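Local coordinates for VirX1 (Cyanophage Syn10, PDB 6QGM), which iodinates diverse substrates as a viral halogenase of the flavin-dependent tryptophan halogenase family, at the interface of chains A and B. Residues are numbered along the deposited sequence; one frame, centred on the assembly and turned at random. Chains: chain A/B, VirX1.

Contact 1: the interface of chains A and B. Residues chain A 430, 435-438; chain B 434-436.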
loop_
_atom_site.group_PDB
_atom_site.type_symbol
_atom_site.label_atom_id
_atom_site.label_comp_id
_atom_site.label_asym_id
_atom_site.label_seq_id
_atom_site.Cartn_x
_atom_site.Cartn_y
_atom_site.Cartn_z
ATOM N N GLU A 430 15.827 3.468 -5.981
ATOM C CA GLU A 430 14.703 4.383 -5.644
ATOM C C GLU A 430 14.349 4.289 -4.155
ATOM O O GLU A 430 13.638 5.201 -3.668
ATOM C CB GLU A 430 13.499 4.121 -6.555
ATOM C CG GLU A 430 13.778 4.421 -8.028
ATOM C CD GLU A 430 13.366 5.798 -8.542
ATOM O OE1 GLU A 430 12.795 6.595 -7.745
ATOM O OE2 GLU A 430 13.605 6.071 -9.743
ATOM N N HIS A 435 8.961 8.302 -1.456
ATOM C CA HIS A 435 7.740 7.752 -2.105
ATOM C C HIS A 435 7.783 6.226 -2.147
ATOM O O HIS A 435 8.887 5.688 -2.356
ATOM C CB HIS A 435 7.617 8.239 -3.561
ATOM C CG HIS A 435 7.617 9.717 -3.724
ATOM N ND1 HIS A 435 6.916 10.549 -2.873
ATOM C CD2 HIS A 435 8.214 10.504 -4.644
ATOM C CE1 HIS A 435 7.085 11.796 -3.254
ATOM N NE2 HIS A 435 7.875 11.794 -4.348
ATOM N N ARG A 436 6.618 5.576 -2.067
ATOM C CA ARG A 436 6.454 4.118 -2.284
ATOM C C ARG A 436 6.572 3.787 -3.774
ATOM O O ARG A 436 5.910 4.458 -4.567
ATOM C CB ARG A 436 5.103 3.632 -1.760
ATOM C CG ARG A 436 5.145 3.344 -0.272
ATOM C CD ARG A 436 3.780 3.128 0.344
ATOM N NE ARG A 436 3.701 3.729 1.683
ATOM C CZ ARG A 436 3.133 3.185 2.754
ATOM N NH1 ARG A 436 2.587 1.986 2.667
ATOM N NH2 ARG A 436 3.148 3.849 3.896
ATOM N N GLN A 437 7.344 2.742 -4.086
ATOM C CA GLN A 437 7.601 2.262 -5.463
ATOM C C GLN A 437 6.514 1.267 -5.856
ATOM O O GLN A 437 6.111 0.468 -4.990
ATOM C CB GLN A 437 8.971 1.580 -5.536
ATOM C CG GLN A 437 10.089 2.509 -5.976
ATOM C CD GLN A 437 10.002 3.864 -5.313
ATOM O OE1 GLN A 437 9.533 4.852 -5.872
ATOM N NE2 GLN A 437 10.454 3.907 -4.081
ATOM N N LYS A 438 6.098 1.292 -7.119
ATOM C CA LYS A 438 5.229 0.238 -7.699
ATOM C C LYS A 438 5.944 -1.103 -7.578
ATOM O O LYS A 438 5.297 -2.062 -7.137
ATOM C CB LYS A 438 4.853 0.545 -9.153
ATOM C CG LYS A 438 3.867 1.695 -9.292
ATOM C CD LYS A 438 2.991 1.677 -10.510
ATOM C CE LYS A 438 2.001 2.820 -10.425
ATOM N NZ LYS A 438 2.509 4.089 -11.013
ATOM N N PRO B 434 7.409 5.246 -11.612
ATOM C CA PRO B 434 7.917 4.267 -10.642
ATOM C C PRO B 434 7.250 4.289 -9.254
ATOM O O PRO B 434 7.464 3.350 -8.508
ATOM C CB PRO B 434 9.381 4.705 -10.522
ATOM C CG PRO B 434 9.290 6.205 -10.625
ATOM C CD PRO B 434 8.224 6.469 -11.670
ATOM N N HIS B 435 6.487 5.345 -8.936
ATOM C CA HIS B 435 5.900 5.621 -7.589
ATOM C C HIS B 435 4.437 5.162 -7.505
ATOM O O HIS B 435 3.730 5.303 -8.493
ATOM C CB HIS B 435 5.927 7.119 -7.260
ATOM C CG HIS B 435 7.259 7.778 -7.402
ATOM N ND1 HIS B 435 8.413 7.200 -6.928
ATOM C CD2 HIS B 435 7.610 8.981 -7.895
ATOM C CE1 HIS B 435 9.427 8.011 -7.158
ATOM N NE2 HIS B 435 8.958 9.098 -7.750
ATOM N N ARG B 436 3.995 4.679 -6.346
ATOM C CA ARG B 436 2.583 4.300 -6.072
ATOM C C ARG B 436 1.753 5.554 -5.818
ATOM O O ARG B 436 2.222 6.411 -5.052
ATOM C CB ARG B 436 2.479 3.390 -4.847
ATOM C CG ARG B 436 2.843 1.943 -5.125
ATOM C CD ARG B 436 2.046 0.917 -4.344
ATOM N NE ARG B 436 2.890 -0.250 -4.142
ATOM C CZ ARG B 436 2.498 -1.390 -3.587
ATOM N NH1 ARG B 436 1.249 -1.549 -3.173
ATOM N NH2 ARG B 436 3.367 -2.380 -3.452
#
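Two loop segments of identical sequence run antiparallel across the boundary between the chains, joined by an antiparallel beta bridge between A:Gln437 and B:His435. B:His435, which has the most surface covered by the partner chain, has CG anti to its carbonyl carbon (chi1 -53°), and its imidazole is gripped on several sides. At the ring edge, ND1 donates in plane to the side-chain carbonyl OE1 of A:Gln437 at 2.8 Å, nearly along the C=O axis. That amide lies alongside the ring, its plane steeply turned from it, and may be steadied by a bent bond from NE2 to the A:His435 backbone O at 2.9 Å. One face of the imidazole carries CG of its neighbour B:Pro434; the other receives the CD2 edge of A:His435 near the rim, the two rings meeting edge-to-face at 64°. The A:Glu430 carboxylate comes near CE1 without bonding the ring, and its probable negative charge could favour a charged imidazole. B:Arg436, next in buried surface, uses its backbone: N donates almost straight to A:Arg436 O, 2.6 Å away. Its side chain, bent at chi2, passes A:Gln437 O, to which NE makes a weak bond. B:Pro434 contributes its carbonyl O, which accepts from A:Lys438 N at 2.8 Å, while the lysine amine NZ curls round to B:His435 O at 3.1 Å. The site ties the two subunits of the deposited assembly together through main-chain pairing and side-chain bonds, with one histidine wedged between side chains.

Contact 2: the interface of chains A and B. Residues chain A 26, 55, 58-59; chain B 476, 478-479, 482-483.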
loop_
_atom_site.group_PDB
_atom_site.type_symbol
_atom_site.label_atom_id
_atom_site.label_comp_id
_atom_site.label_asym_id
_atom_site.label_seq_id
_atom_site.Cartn_x
_atom_site.Cartn_y
_atom_site.Cartn_z
ATOM N N LEU A 26 -10.557 -18.228 -29.917
ATOM C CA LEU A 26 -11.197 -17.547 -28.751
ATOM C C LEU A 26 -11.917 -16.248 -29.171
ATOM O O LEU A 26 -12.685 -15.710 -28.357
ATOM C CB LEU A 26 -10.137 -17.250 -27.686
ATOM C CG LEU A 26 -9.294 -18.439 -27.224
ATOM C CD1 LEU A 26 -8.206 -17.977 -26.261
ATOM C CD2 LEU A 26 -10.150 -19.505 -26.577
ATOM N N LYS A 55 -2.313 -22.978 -19.095
ATOM C CA LYS A 55 -3.560 -22.192 -19.291
ATOM C C LYS A 55 -3.794 -21.984 -20.786
ATOM O O LYS A 55 -4.943 -22.169 -21.244
ATOM C CB LYS A 55 -3.501 -20.824 -18.611
ATOM C CG LYS A 55 -4.848 -20.128 -18.520
ATOM C CD LYS A 55 -4.737 -18.632 -18.314
ATOM C CE LYS A 55 -5.793 -18.027 -17.421
ATOM N NZ LYS A 55 -5.203 -16.984 -16.543
ATOM N N HIS A 58 -4.717 -25.281 -22.459
ATOM C CA HIS A 58 -6.078 -25.671 -22.022
ATOM C C HIS A 58 -7.111 -24.803 -22.752
ATOM O O HIS A 58 -8.140 -25.368 -23.185
ATOM C CB HIS A 58 -6.154 -25.642 -20.495
ATOM C CG HIS A 58 -5.723 -26.921 -19.842
ATOM N ND1 HIS A 58 -6.589 -27.977 -19.647
ATOM C CD2 HIS A 58 -4.541 -27.320 -19.333
ATOM C CE1 HIS A 58 -5.960 -28.967 -19.058
ATOM N NE2 HIS A 58 -4.710 -28.589 -18.846
ATOM N N LEU A 59 -6.830 -23.505 -22.929
ATOM C CA LEU A 59 -7.716 -22.550 -23.648
ATOM C C LEU A 59 -7.854 -22.976 -25.116
ATOM O O LEU A 59 -8.929 -22.708 -25.705
ATOM C CB LEU A 59 -7.149 -21.129 -23.546
ATOM C CG LEU A 59 -7.399 -20.390 -22.229
ATOM C CD1 LEU A 59 -6.477 -19.190 -22.088
ATOM C CD2 LEU A 59 -8.833 -19.928 -22.128
ATOM N N TYR B 476 -15.206 -13.965 -21.475
ATOM C CA TYR B 476 -15.624 -15.170 -22.234
ATOM C C TYR B 476 -15.593 -16.410 -21.327
ATOM O O TYR B 476 -14.747 -16.504 -20.398
ATOM C CB TYR B 476 -14.746 -15.362 -23.471
ATOM C CG TYR B 476 -13.266 -15.561 -23.252
ATOM C CD1 TYR B 476 -12.460 -14.539 -22.779
ATOM C CD2 TYR B 476 -12.655 -16.752 -23.610
ATOM C CE1 TYR B 476 -11.099 -14.711 -22.611
ATOM C CE2 TYR B 476 -11.290 -16.942 -23.462
ATOM C CZ TYR B 476 -10.512 -15.922 -22.945
ATOM O OH TYR B 476 -9.182 -16.136 -22.757
ATOM N N LYS B 478 -14.977 -19.667 -21.851
ATOM C CA LYS B 478 -13.876 -20.641 -22.025
ATOM C C LYS B 478 -12.784 -20.384 -20.972
ATOM O O LYS B 478 -12.065 -21.340 -20.588
ATOM C CB LYS B 478 -13.348 -20.562 -23.457
ATOM C CG LYS B 478 -12.247 -21.552 -23.783
ATOM C CD LYS B 478 -12.628 -22.998 -23.478
ATOM C CE LYS B 478 -11.494 -23.974 -23.702
ATOM N NZ LYS B 478 -11.897 -25.169 -24.498
ATOM N N LEU B 479 -12.688 -19.133 -20.519
ATOM C CA LEU B 479 -11.702 -18.653 -19.516
ATOM C C LEU B 479 -12.035 -19.242 -18.138
ATOM O O LEU B 479 -11.126 -19.759 -17.466
ATOM C CB LEU B 479 -11.763 -17.127 -19.485
ATOM C CG LEU B 479 -10.771 -16.431 -18.561
ATOM C CD1 LEU B 479 -9.378 -17.017 -18.705
ATOM C CD2 LEU B 479 -10.788 -14.942 -18.864
ATOM N N VAL B 482 -11.520 -23.139 -17.918
ATOM C CA VAL B 482 -10.081 -23.527 -17.820
ATOM C C VAL B 482 -9.617 -23.407 -16.362
ATOM O O VAL B 482 -8.772 -24.215 -15.958
ATOM C CB VAL B 482 -9.238 -22.698 -18.808
ATOM C CG1 VAL B 482 -7.809 -22.481 -18.336
ATOM C CG2 VAL B 482 -9.269 -23.328 -20.197
ATOM N N LEU B 483 -10.167 -22.473 -15.590
ATOM C CA LEU B 483 -9.820 -22.277 -14.152
ATOM C C LEU B 483 -10.467 -23.370 -13.275
ATOM O O LEU B 483 -9.863 -23.714 -12.247
ATOM C CB LEU B 483 -10.214 -20.854 -13.735
ATOM C CG LEU B 483 -9.457 -19.747 -14.467
ATOM C CD1 LEU B 483 -10.204 -18.415 -14.375
ATOM C CD2 LEU B 483 -8.023 -19.624 -13.956
#
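A:Leu59, at the C-terminal end of helix 52-59, buries the most surface in this apolar patch, where helix 477-484 of chain B packs against chain A. With chi1 at -79°, CG stands anti to the carbonyl carbon and beside the backbone N, which sends the isobutyl group towards the start of the partner helix. CB serves as the stem and makes no close cross-chain contact. CG meets the CG2 methyl of B:Val482 at 4.0 Å, the two side chains crossing at about a right angle. Beyond it the branch divides: CD1 reaches the phenol OH of B:Tyr476 at 4.1 Å, whereas CD2 lies 3.8 Å from the backbone O of B:Lys478 and also meets the phenol OH and the ring carbon CE2 of B:Tyr476. The tyrosine takes the crowded first torsion (chi1 61°), and CB of B:Leu479 sits over the centre of one of its faces, helping to hold the ring in place. Its hydroxyl end also meets A:Leu26, whose CD2 packs on CG of B:Lys478. One turn along the helix, B:Val482 presents both methyls: CG2 lies 3.7 Å from the carbonyl carbon C of A:His58, and CG1 touches CG of A:Lys55. Bent at chi3, that lysine then crosses B:Leu479 obliquely, CE to CD1 at 3.9 Å. B:Lys478, bent at chi2 and chi4, brings CE to 3.5 Å from A:Leu59 O; its NZ makes no hydrogen bond across the boundary, and the lysine contributes its aliphatic chain. The patch gives the subunits a hydrophobic helix-to-helix seam, a plausible source of stability for the deposited assembly.

About 34 Å separates the centres of contact 1 and contact 2, which have no residue in common but belong to the same boundary between chains A and B. They differ in character: contact 1 joins loops by directional polar bonds, whereas contact 2 closes by apolar packing of helices. Contact 1 sets equivalent segments against each other, while contact 2 pairs different parts of the protein. The interface as a whole is not an exact two-fold. Two separated points of attachment would limit rocking of one subunit against the other within the deposited three-copy assembly, although the structure alone does not show that this assembly forms in the cell.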